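Long-range contacts in CaaX farnesyltransferase alpha subunit Ram2 (Aspergillus fumigatus, PDB 4L9P), which forms with the beta subunit Ram1 a heterodimer that probably transfers farnesyl groups to CAAX-ending proteins: residues R145-L150 against W177-E182; E107-L112 against V131-R136; R181-V186 against Y204-G209. The protein carries 1 engineered substitution. All coordinates share one frame; numbering follows the deposited sequence. Where two conformers were deposited one is given.

Contact 1 (R145-L150 against W177-E182). With EDO (1,2-ethanediol), chain E.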
loop_
_atom_site.group_PDB
_atom_site.type_symbol
_atom_site.label_atom_id
_atom_site.label_comp_id
_atom_site.label_asym_id
_atom_site.label_seq_id
_atom_site.Cartn_x
_atom_site.Cartn_y
_atom_site.Cartn_z
ATOM N N ARG A 145 -25.410 -6.427 -18.737
ATOM C CA ARG A 145 -24.559 -7.593 -18.436
ATOM C C ARG A 145 -23.261 -7.120 -17.778
ATOM O O ARG A 145 -22.285 -7.877 -17.691
ATOM C CB ARG A 145 -24.246 -8.366 -19.735
ATOM C CG ARG A 145 -25.516 -9.098 -20.268
ATOM C CD ARG A 145 -25.971 -10.192 -19.287
ATOM N NE ARG A 145 -27.122 -10.959 -19.804
ATOM C CZ ARG A 145 -28.387 -10.586 -19.628
ATOM N NH1 ARG A 145 -28.672 -9.436 -19.011
ATOM N NH2 ARG A 145 -29.340 -11.399 -20.098
ATOM N N GLU A 146 -23.273 -5.920 -17.258
ATOM C CA GLU A 146 -22.062 -5.390 -16.584
ATOM C C GLU A 146 -21.805 -6.176 -15.299
ATOM O O GLU A 146 -20.618 -6.563 -15.020
ATOM C CB GLU A 146 -22.283 -3.902 -16.241
ATOM C CG GLU A 146 -21.086 -3.263 -15.511
ATOM C CD GLU A 146 -19.873 -3.102 -16.374
ATOM O OE1 GLU A 146 -19.859 -3.497 -17.566
ATOM O OE2 GLU A 146 -18.823 -2.637 -15.856
ATOM N N GLN A 147 -22.797 -6.404 -14.437
ATOM C CA GLN A 147 -22.552 -7.178 -13.177
ATOM C C GLN A 147 -22.075 -8.600 -13.514
ATOM O O GLN A 147 -21.150 -9.128 -12.855
ATOM C CB GLN A 147 -23.816 -7.170 -12.293
ATOM C CG GLN A 147 -24.101 -5.786 -11.709
ATOM C CD GLN A 147 -25.490 -5.689 -11.156
ATOM O OE1 GLN A 147 -26.448 -6.196 -11.758
ATOM N NE2 GLN A 147 -25.641 -5.054 -9.986
ATOM N N ASP A 148 -22.616 -9.208 -14.551
ATOM C CA ASP A 148 -22.158 -10.542 -14.926
ATOM C C ASP A 148 -20.692 -10.543 -15.369
ATOM O O ASP A 148 -19.969 -11.501 -15.081
ATOM C CB ASP A 148 -23.009 -11.091 -16.112
ATOM C CG ASP A 148 -24.330 -11.665 -15.655
ATOM O OD1 ASP A 148 -24.689 -11.566 -14.477
ATOM O OD2 ASP A 148 -25.042 -12.213 -16.502
ATOM N N PHE A 149 -20.255 -9.504 -16.077
ATOM C CA PHE A 149 -18.852 -9.455 -16.448
ATOM C C PHE A 149 -17.990 -9.387 -15.182
ATOM O O PHE A 149 -16.915 -10.058 -15.097
ATOM C CB PHE A 149 -18.497 -8.249 -17.350
ATOM C CG PHE A 149 -17.068 -8.320 -17.781
ATOM C CD1 PHE A 149 -16.678 -9.344 -18.636
ATOM C CD2 PHE A 149 -16.121 -7.463 -17.267
ATOM C CE1 PHE A 149 -15.338 -9.534 -18.948
ATOM C CE2 PHE A 149 -14.754 -7.591 -17.634
ATOM C CZ PHE A 149 -14.372 -8.649 -18.440
ATOM N N LEU A 150 -18.371 -8.566 -14.194
ATOM C CA LEU A 150 -17.559 -8.488 -12.985
ATOM C C LEU A 150 -17.540 -9.885 -12.327
ATOM O O LEU A 150 -16.469 -10.293 -11.801
ATOM C CB LEU A 150 -18.137 -7.473 -12.003
ATOM C CG LEU A 150 -18.201 -6.075 -12.635
ATOM C CD1 LEU A 150 -18.673 -5.108 -11.547
ATOM C CD2 LEU A 150 -16.881 -5.631 -13.264
ATOM N N TRP A 177 -26.825 0.636 -4.181
ATOM C CA TRP A 177 -26.664 0.074 -2.807
ATOM C C TRP A 177 -27.755 -0.933 -2.518
ATOM O O TRP A 177 -27.465 -1.970 -1.884
ATOM C CB TRP A 177 -26.669 1.136 -1.733
ATOM C CG TRP A 177 -25.564 2.122 -1.834
ATOM C CD1 TRP A 177 -24.323 2.026 -1.250
ATOM C CD2 TRP A 177 -25.595 3.381 -2.502
ATOM N NE1 TRP A 177 -23.568 3.138 -1.538
ATOM C CE2 TRP A 177 -24.320 3.975 -2.328
ATOM C CE3 TRP A 177 -26.555 4.062 -3.260
ATOM C CZ2 TRP A 177 -24.007 5.230 -2.813
ATOM C CZ3 TRP A 177 -26.233 5.320 -3.747
ATOM C CH2 TRP A 177 -24.957 5.884 -3.530
ATOM N N ASP A 178 -28.981 -0.678 -3.005
ATOM C CA ASP A 178 -30.116 -1.590 -2.722
ATOM C C ASP A 178 -30.469 -2.474 -3.908
ATOM O O ASP A 178 -31.502 -3.189 -3.915
ATOM C CB ASP A 178 -31.360 -0.802 -2.302
ATOM C CG ASP A 178 -31.152 -0.084 -0.951
ATOM O OD1 ASP A 178 -30.348 -0.591 -0.100
ATOM O OD2 ASP A 178 -31.703 1.007 -0.763
ATOM N N HIS A 179 -29.580 -2.473 -4.914
ATOM C CA HIS A 179 -29.846 -3.329 -6.116
ATOM C C HIS A 179 -29.635 -4.797 -5.714
ATOM O O HIS A 179 -28.573 -5.148 -5.179
ATOM C CB HIS A 179 -28.891 -2.891 -7.215
ATOM C CG HIS A 179 -29.088 -3.575 -8.532
ATOM N ND1 HIS A 179 -28.817 -4.920 -8.777
ATOM C CD2 HIS A 179 -29.543 -3.049 -9.702
ATOM C CE1 HIS A 179 -29.087 -5.176 -10.055
ATOM N NE2 HIS A 179 -29.527 -4.052 -10.623
ATOM N N PRO A 180 -30.553 -5.715 -6.023
ATOM C CA PRO A 180 -30.467 -7.042 -5.417
ATOM C C PRO A 180 -29.290 -7.833 -5.958
ATOM O O PRO A 180 -28.810 -8.724 -5.219
ATOM C CB PRO A 180 -31.777 -7.730 -5.824
ATOM C CG PRO A 180 -32.402 -6.823 -6.786
ATOM C CD PRO A 180 -31.883 -5.456 -6.661
ATOM N N ARG A 181 -28.783 -7.522 -7.155
ATOM C CA ARG A 181 -27.597 -8.305 -7.627
ATOM C C ARG A 181 -26.348 -7.958 -6.837
ATOM O O ARG A 181 -25.431 -8.763 -6.780
ATOM C CB ARG A 181 -27.317 -8.114 -9.102
ATOM C CG ARG A 181 -28.181 -9.034 -9.975
ATOM C CD ARG A 181 -27.759 -10.519 -9.832
ATOM N NE ARG A 181 -26.342 -10.646 -10.219
ATOM C CZ ARG A 181 -25.863 -10.622 -11.463
ATOM N NH1 ARG A 181 -26.678 -10.533 -12.544
ATOM N NH2 ARG A 181 -24.576 -10.671 -11.678
ATOM N N GLU A 182 -26.301 -6.767 -6.231
ATOM C CA GLU A 182 -25.083 -6.441 -5.466
ATOM C C GLU A 182 -25.027 -7.331 -4.240
ATOM O O GLU A 182 -23.973 -7.965 -3.986
ATOM C CB GLU A 182 -25.090 -4.957 -5.076
ATOM C CG GLU A 182 -24.810 -4.020 -6.277
ATOM C CD GLU A 182 -23.510 -4.354 -6.997
ATOM O OE1 GLU A 182 -22.487 -4.513 -6.283
ATOM O OE2 GLU A 182 -23.466 -4.500 -8.231
HETATM C C1 EDO E . -23.712 -4.838 -21.953
HETATM O O1 EDO E . -23.804 -5.063 -20.541
HETATM C C2 EDO E . -24.436 -5.852 -22.833
HETATM O O2 EDO E . -25.832 -5.878 -22.452
#
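Asp148 OD1 is gripped by both terminal nitrogens of Arg181, NH2 at 2.9 Å and NH1 at 3.0 Å from that one oxygen. The fork is end-on, but both of its hydrogen bonds are well bent, and the oxygen is tilted from the guanidinium plane. NH2 meets OD1 nearly along its C-O axis, NH1 from the syn side. The Arg181 chain is bent at chi2 and chi3 before it reaches the aspartate, and Gln147 CB lies over one guanidinium face, 3.6 Å from NH2.

Gln147 does the rest. Its side chain, extended beyond CG, slides past that of Arg181 in the opposite direction, which brings OE1 to 3.4 Å from Arg181 CB. From the amide, NE2 donates to Glu182 OE2 at 2.8 Å with an N-H...O angle of 157°; the acceptor lies close to the amide plane and is met on its anti side. The amide also approaches the His179 ring tip to tip with the two planes 79° apart, NE2 standing above one ring face near the rim and OE1 3.3 Å from CE1. His179 is the N-cap of helix 180-192, and its ND1 accepts from Arg181 N at 3.1 Å, a bond that fixes the ring at the start of the helix. At the other N-cap, Arg145 N donates to O1 of a 1,2-ethanediol, 2.8 Å away and probably from the crystallisation liquor.

Arg181 and Glu182 have further partners: Arg181 NE pairs with Asp185, while Glu182 OE2 also takes Arg167 NH2 of helix 161-174 and OE1 takes His202. Helices 146-156 and 180-192 of consecutive prenyltransferase alpha repeats are therefore joined by polar groups, with a buried carboxylate, Glu182, whose negative charge is probably stabilised by Arg167 and the Gln147 amide.

Contact 2 (E107-L112 against V131-R136)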
loop_
_atom_site.group_PDB
_atom_site.type_symbol
_atom_site.label_atom_id
_atom_site.label_comp_id
_atom_site.label_asym_id
_atom_site.label_seq_id
_atom_site.Cartn_x
_atom_site.Cartn_y
_atom_site.Cartn_z
ATOM N N GLU A 107 -19.123 -0.765 -27.998
ATOM C CA GLU A 107 -18.128 -1.589 -28.686
ATOM C C GLU A 107 -16.761 -1.522 -27.993
ATOM O O GLU A 107 -16.057 -2.543 -27.903
ATOM C CB GLU A 107 -18.003 -1.180 -30.167
ATOM C CG GLU A 107 -19.228 -1.611 -30.931
ATOM C CD GLU A 107 -19.205 -1.179 -32.368
ATOM O OE1 GLU A 107 -18.257 -0.434 -32.762
ATOM O OE2 GLU A 107 -20.160 -1.584 -33.102
ATOM N N GLU A 108 -16.403 -0.367 -27.452
ATOM C CA GLU A 108 -15.175 -0.265 -26.678
ATOM C C GLU A 108 -15.240 -1.162 -25.442
ATOM O O GLU A 108 -14.206 -1.822 -25.133
ATOM C CB GLU A 108 -14.872 1.195 -26.288
ATOM C CG GLU A 108 -13.626 1.355 -25.383
ATOM C CD GLU A 108 -12.252 1.107 -26.039
ATOM O OE1 GLU A 108 -12.170 0.698 -27.228
ATOM O OE2 GLU A 108 -11.209 1.310 -25.340
ATOM N N ILE A 109 -16.352 -1.180 -24.730
ATOM C CA ILE A 109 -16.439 -2.078 -23.575
ATOM C C ILE A 109 -16.314 -3.540 -23.986
ATOM O O ILE A 109 -15.613 -4.303 -23.309
ATOM C CB ILE A 109 -17.730 -1.828 -22.768
ATOM C CG1 ILE A 109 -17.661 -0.460 -22.035
ATOM C CG2 ILE A 109 -18.016 -2.973 -21.808
ATOM C CD1 ILE A 109 -16.768 -0.447 -20.781
ATOM N N GLU A 110 -16.912 -3.945 -25.100
ATOM C CA GLU A 110 -16.758 -5.341 -25.477
ATOM C C GLU A 110 -15.286 -5.659 -25.814
ATOM O O GLU A 110 -14.787 -6.753 -25.469
ATOM C CB GLU A 110 -17.737 -5.672 -26.624
ATOM C CG GLU A 110 -19.194 -5.502 -26.174
ATOM C CD GLU A 110 -19.619 -6.461 -25.039
ATOM O OE1 GLU A 110 -19.501 -7.700 -25.259
ATOM O OE2 GLU A 110 -20.037 -6.001 -23.936
ATOM N N TRP A 111 -14.562 -4.718 -26.418
ATOM C CA TRP A 111 -13.105 -4.917 -26.632
ATOM C C TRP A 111 -12.358 -4.956 -25.273
ATOM O O TRP A 111 -11.508 -5.852 -25.038
ATOM C CB TRP A 111 -12.574 -3.786 -27.505
ATOM C CG TRP A 111 -11.092 -3.773 -27.615
ATOM C CD1 TRP A 111 -10.327 -4.505 -28.494
ATOM C CD2 TRP A 111 -10.176 -2.984 -26.844
ATOM N NE1 TRP A 111 -8.969 -4.222 -28.293
ATOM C CE2 TRP A 111 -8.863 -3.282 -27.305
ATOM C CE3 TRP A 111 -10.336 -2.041 -25.825
ATOM C CZ2 TRP A 111 -7.733 -2.677 -26.755
ATOM C CZ3 TRP A 111 -9.209 -1.445 -25.282
ATOM C CH2 TRP A 111 -7.919 -1.784 -25.746
ATOM N N LEU A 112 -12.678 -4.018 -24.377
ATOM C CA LEU A 112 -11.994 -3.940 -23.083
ATOM C C LEU A 112 -12.213 -5.223 -22.289
ATOM O O LEU A 112 -11.290 -5.696 -21.619
ATOM C CB LEU A 112 -12.558 -2.725 -22.328
ATOM C CG LEU A 112 -11.813 -2.467 -21.000
ATOM C CD1 LEU A 112 -10.316 -2.160 -21.190
ATOM C CD2 LEU A 112 -12.543 -1.320 -20.271
ATOM N N VAL A 131 -13.455 5.376 -16.620
ATOM C CA VAL A 131 -13.464 6.569 -17.509
ATOM C C VAL A 131 -14.609 6.427 -18.523
ATOM O O VAL A 131 -15.358 7.380 -18.727
ATOM C CB VAL A 131 -12.071 6.722 -18.206
ATOM C CG1 VAL A 131 -12.116 7.791 -19.315
ATOM C CG2 VAL A 131 -11.044 7.096 -17.130
ATOM N N LEU A 132 -14.743 5.265 -19.139
ATOM C CA LEU A 132 -15.775 5.082 -20.138
ATOM C C LEU A 132 -17.151 5.044 -19.532
ATOM O O LEU A 132 -18.076 5.753 -19.988
ATOM C CB LEU A 132 -15.568 3.762 -20.861
ATOM C CG LEU A 132 -14.245 3.558 -21.616
ATOM C CD1 LEU A 132 -14.172 2.066 -22.086
ATOM C CD2 LEU A 132 -14.128 4.520 -22.752
ATOM N N MET A 133 -17.320 4.240 -18.468
ATOM C CA MET A 133 -18.634 4.000 -17.915
ATOM C C MET A 133 -19.206 5.231 -17.189
ATOM O O MET A 133 -20.443 5.363 -17.014
ATOM C CB MET A 133 -18.499 2.851 -16.907
ATOM C CG MET A 133 -19.854 2.276 -16.395
ATOM S SD MET A 133 -20.884 1.558 -17.681
ATOM C CE MET A 133 -19.782 0.397 -18.415
ATOM N N SER A 134 -18.344 6.151 -16.830
ATOM C CA SER A 134 -18.790 7.385 -16.180
ATOM C C SER A 134 -19.507 8.326 -17.153
ATOM O O SER A 134 -20.066 9.341 -16.713
ATOM C CB SER A 134 -17.596 8.117 -15.536
ATOM O OG SER A 134 -16.735 8.625 -16.521
ATOM N N SER A 135 -19.453 8.042 -18.459
ATOM C CA SER A 135 -20.103 8.973 -19.404
ATOM C C SER A 135 -21.590 8.686 -19.459
ATOM O O SER A 135 -22.014 7.670 -20.089
ATOM C CB SER A 135 -19.513 8.788 -20.769
ATOM O OG SER A 135 -20.245 9.678 -21.647
ATOM N N ARG A 136 -22.389 9.572 -18.850
ATOM C CA ARG A 136 -23.837 9.341 -18.760
ATOM C C ARG A 136 -24.533 9.425 -20.138
ATOM O O ARG A 136 -25.568 8.773 -20.374
ATOM C CB ARG A 136 -24.471 10.285 -17.711
ATOM C CG ARG A 136 -24.266 9.708 -16.269
ATOM C CD ARG A 136 -24.935 10.567 -15.182
ATOM N NE ARG A 136 -24.459 10.211 -13.854
ATOM C CZ ARG A 136 -24.830 9.126 -13.172
ATOM N NH1 ARG A 136 -25.664 8.241 -13.694
ATOM N NH2 ARG A 136 -24.362 8.960 -11.967
#
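Leu132 CG stands anti to the carbonyl carbon (chi1 -60°) and chi2 of 171° carries CD1 outward to helix 105-118, while Glu108 has CG anti to its backbone N (chi1 176°), which puts that methylene against the leucine. The two side chains cross at about a right angle, and Glu108 CG lies 3.4 Å from Leu132 CD1, a close contact made by the aliphatic part of the glutamate. Its carboxylate turns elsewhere, OE2 to His128 and OE1 to Arg94, so the buried charge is met by neighbours on helices 123-133 and 88-100.

The same leucine methyl also meets Ile109, whose CD1 is 3.8 Å away as the two chains slide past each other in opposite directions. Ile109 CD1 also touches Met133 CE at 3.9 Å; the methionine, bent at chi2 and chi3, crosses it at about a right angle. Leu112 CD2 is a looser neighbour of Leu132 CD1, at 4.2 Å.

Leu98 of helix 88-100 and Phe139 add to this apolar cluster. Such packing of two successive helices is that of a helical hairpin in the TPR-like, all-helical repeats of prenyltransferase alpha subunits.

Contact 3 (R181-V186 against Y204-G209); sequences REIQDV and YMLRFG
Ile183 and Arg207 cross at about a right angle, with the isoleucine tip laid on the guanidinium: CD1 sits 3.7 Å above the plane, over its centre. Ile183 CG1 is 3.6 Å from Arg207 NH2, toward the end of the same flat group. Anti placement of CG1 relative to the backbone N (chi1 -161°) directs this branch at the arginine, whose own chain is bent at chi2. The contact is van der Waals packing of an alkyl group on a cationic face; the charge itself is answered by Glu244, which accepts from Arg207 NE.

Leu206 is the other main side chain, and it points at helix 180-192, both methyls resting against Glu182 CB. CD2 lies 3.6 Å from Glu182 CB, the two side chains crossing at about a right angle, and CD1 reaches on to the backbone carbonyl carbon of Glu182 at 3.7 Å. The same CD1 reaches Ile183 CD1 at 4.1 Å and Val186 CG2 at 4.2 Å, the valine and leucine sliding past each other in opposite directions. Leu206 thus meets residues on successive turns of the helix.

The segment axes approach to 10.5 Å, with 139° between their N-to-C directions, so the two consecutive helices run roughly antiparallel as a hairpin within one prenyltransferase repeat. Val171 of helix 161-174 touches both Glu182 and Leu206. On the same helix as Leu206, Tyr204 and Phe208 pack on Tyr264 of helix 259-272, and Tyr204 also stacks on Tyr298 of the Ram1 beta subunit.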
loop_
_atom_site.group_PDB
_atom_site.type_symbol
_atom_site.label_atom_id
_atom_site.label_comp_id
_atom_site.label_asym_id
_atom_site.label_seq_id
_atom_site.Cartn_x
_atom_site.Cartn_y
_atom_site.Cartn_z
ATOM N N ARG A 181 -28.783 -7.522 -7.155
ATOM C CA ARG A 181 -27.597 -8.305 -7.627
ATOM C C ARG A 181 -26.348 -7.958 -6.837
ATOM O O ARG A 181 -25.431 -8.763 -6.780
ATOM C CB ARG A 181 -27.317 -8.114 -9.102
ATOM C CG ARG A 181 -28.181 -9.034 -9.975
ATOM C CD ARG A 181 -27.759 -10.519 -9.832
ATOM N NE ARG A 181 -26.342 -10.646 -10.219
ATOM C CZ ARG A 181 -25.863 -10.622 -11.463
ATOM N NH1 ARG A 181 -26.678 -10.533 -12.544
ATOM N NH2 ARG A 181 -24.576 -10.671 -11.678
ATOM N N GLU A 182 -26.301 -6.767 -6.231
ATOM C CA GLU A 182 -25.083 -6.441 -5.466
ATOM C C GLU A 182 -25.027 -7.331 -4.240
ATOM O O GLU A 182 -23.973 -7.965 -3.986
ATOM C CB GLU A 182 -25.090 -4.957 -5.076
ATOM C CG GLU A 182 -24.810 -4.020 -6.277
ATOM C CD GLU A 182 -23.510 -4.354 -6.997
ATOM O OE1 GLU A 182 -22.487 -4.513 -6.283
ATOM O OE2 GLU A 182 -23.466 -4.500 -8.231
ATOM N N ILE A 183 -26.087 -7.412 -3.464
ATOM C CA ILE A 183 -26.096 -8.315 -2.322
ATOM C C ILE A 183 -26.046 -9.771 -2.753
ATOM O O ILE A 183 -25.349 -10.575 -2.120
ATOM C CB ILE A 183 -27.236 -7.977 -1.356
ATOM C CG1 ILE A 183 -26.977 -8.565 -0.005
ATOM C CG2 ILE A 183 -28.638 -8.361 -1.917
ATOM C CD1 ILE A 183 -25.812 -7.701 0.754
ATOM N N GLN A 184 -26.766 -10.141 -3.817
ATOM C CA GLN A 184 -26.747 -11.538 -4.225
ATOM C C GLN A 184 -25.354 -11.955 -4.665
ATOM O O GLN A 184 -24.913 -13.094 -4.342
ATOM C CB GLN A 184 -27.716 -11.735 -5.401
ATOM C CG GLN A 184 -27.647 -13.116 -6.047
ATOM C CD GLN A 184 -28.620 -13.199 -7.217
ATOM O OE1 GLN A 184 -29.771 -12.700 -7.130
ATOM N NE2 GLN A 184 -28.140 -13.740 -8.339
ATOM N N ASP A 185 -24.623 -11.082 -5.372
ATOM C CA ASP A 185 -23.272 -11.477 -5.820
ATOM C C ASP A 185 -22.313 -11.564 -4.620
ATOM O O ASP A 185 -21.506 -12.493 -4.569
ATOM C CB ASP A 185 -22.764 -10.483 -6.882
ATOM C CG ASP A 185 -23.479 -10.637 -8.213
ATOM O OD1 ASP A 185 -24.356 -11.549 -8.372
ATOM O OD2 ASP A 185 -23.166 -9.837 -9.107
ATOM N N VAL A 186 -22.453 -10.649 -3.652
ATOM C CA VAL A 186 -21.649 -10.793 -2.428
ATOM C C VAL A 186 -21.982 -12.113 -1.733
ATOM O O VAL A 186 -21.061 -12.837 -1.333
ATOM C CB VAL A 186 -21.976 -9.593 -1.492
ATOM C CG1 VAL A 186 -21.676 -9.924 -0.007
ATOM C CG2 VAL A 186 -21.256 -8.359 -1.929
ATOM N N TYR A 204 -20.261 -4.208 3.521
ATOM C CA TYR A 204 -20.355 -3.053 4.413
ATOM C C TYR A 204 -20.736 -1.778 3.604
ATOM O O TYR A 204 -21.596 -0.983 4.015
ATOM C CB TYR A 204 -19.023 -2.826 5.161
ATOM C CG TYR A 204 -19.174 -1.657 6.124
ATOM C CD1 TYR A 204 -18.948 -0.319 5.714
ATOM C CD2 TYR A 204 -19.509 -1.883 7.476
ATOM C CE1 TYR A 204 -19.106 0.755 6.601
ATOM C CE2 TYR A 204 -19.646 -0.820 8.377
ATOM C CZ TYR A 204 -19.477 0.501 7.915
ATOM O OH TYR A 204 -19.646 1.566 8.790
ATOM N N MET A 205 -20.131 -1.582 2.452
ATOM C CA MET A 205 -20.502 -0.435 1.643
ATOM C C MET A 205 -21.994 -0.472 1.276
ATOM O O MET A 205 -22.718 0.552 1.388
ATOM C CB MET A 205 -19.704 -0.449 0.383
ATOM C CG MET A 205 -19.952 0.795 -0.462
ATOM S SD MET A 205 -20.639 0.383 -2.039
ATOM C CE MET A 205 -20.507 -1.286 -2.250
ATOM N N LEU A 206 -22.479 -1.645 0.857
ATOM C CA LEU A 206 -23.891 -1.719 0.406
ATOM C C LEU A 206 -24.795 -1.397 1.563
ATOM O O LEU A 206 -25.832 -0.743 1.361
ATOM C CB LEU A 206 -24.202 -3.148 -0.059
ATOM C CG LEU A 206 -23.468 -3.600 -1.323
ATOM C CD1 LEU A 206 -23.794 -5.067 -1.621
ATOM C CD2 LEU A 206 -23.788 -2.708 -2.547
ATOM N N ARG A 207 -24.480 -1.882 2.759
ATOM C CA ARG A 207 -25.420 -1.760 3.881
ATOM C C ARG A 207 -25.252 -0.497 4.721
ATOM O O ARG A 207 -26.262 0.056 5.209
ATOM C CB ARG A 207 -25.332 -2.987 4.779
ATOM C CG ARG A 207 -25.777 -4.303 4.079
ATOM C CD ARG A 207 -27.258 -4.273 3.858
ATOM N NE ARG A 207 -27.815 -5.595 3.623
ATOM C CZ ARG A 207 -28.621 -5.868 2.597
ATOM N NH1 ARG A 207 -28.838 -4.927 1.656
ATOM N NH2 ARG A 207 -29.143 -7.086 2.488
ATOM N N PHE A 208 -24.005 -0.054 4.883
ATOM C CA PHE A 208 -23.669 0.962 5.876
ATOM C C PHE A 208 -22.866 2.063 5.286
ATOM O O PHE A 208 -22.604 3.037 5.984
ATOM C CB PHE A 208 -22.973 0.314 7.100
ATOM C CG PHE A 208 -23.863 -0.638 7.804
ATOM C CD1 PHE A 208 -24.932 -0.143 8.519
ATOM C CD2 PHE A 208 -23.717 -2.017 7.644
ATOM C CE1 PHE A 208 -25.820 -0.997 9.132
ATOM C CE2 PHE A 208 -24.579 -2.895 8.290
ATOM C CZ PHE A 208 -25.656 -2.363 9.019
ATOM N N GLY A 209 -22.473 1.964 4.018
ATOM C CA GLY A 209 -21.665 3.040 3.452
ATOM C C GLY A 209 -22.427 4.324 3.181
ATOM O O GLY A 209 -23.625 4.290 2.905
#

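How the contacts relate
The three contacts follow the helical series of the alpha subunit. Contact 2 closes before contact 1 opens, and their centres lie 16 Å apart; they touch where Glu146 OE1 meets Met133 CE at 4.0 Å, between the successive helices 123-133 and 146-156. Contacts 1 and 3 are closer, with centres 10 Å apart, and share Arg181 and Glu182 on helix 180-192, which faces helix 146-156 in one and helix 197-208 in the other. Trp177 CD1 also packs 3.4 Å from Met205 O. Contacts 2 and 3 do not touch, their nearest atoms being about 11 Å apart. Of the three, contact 3 has a residue reaching the beta subunit.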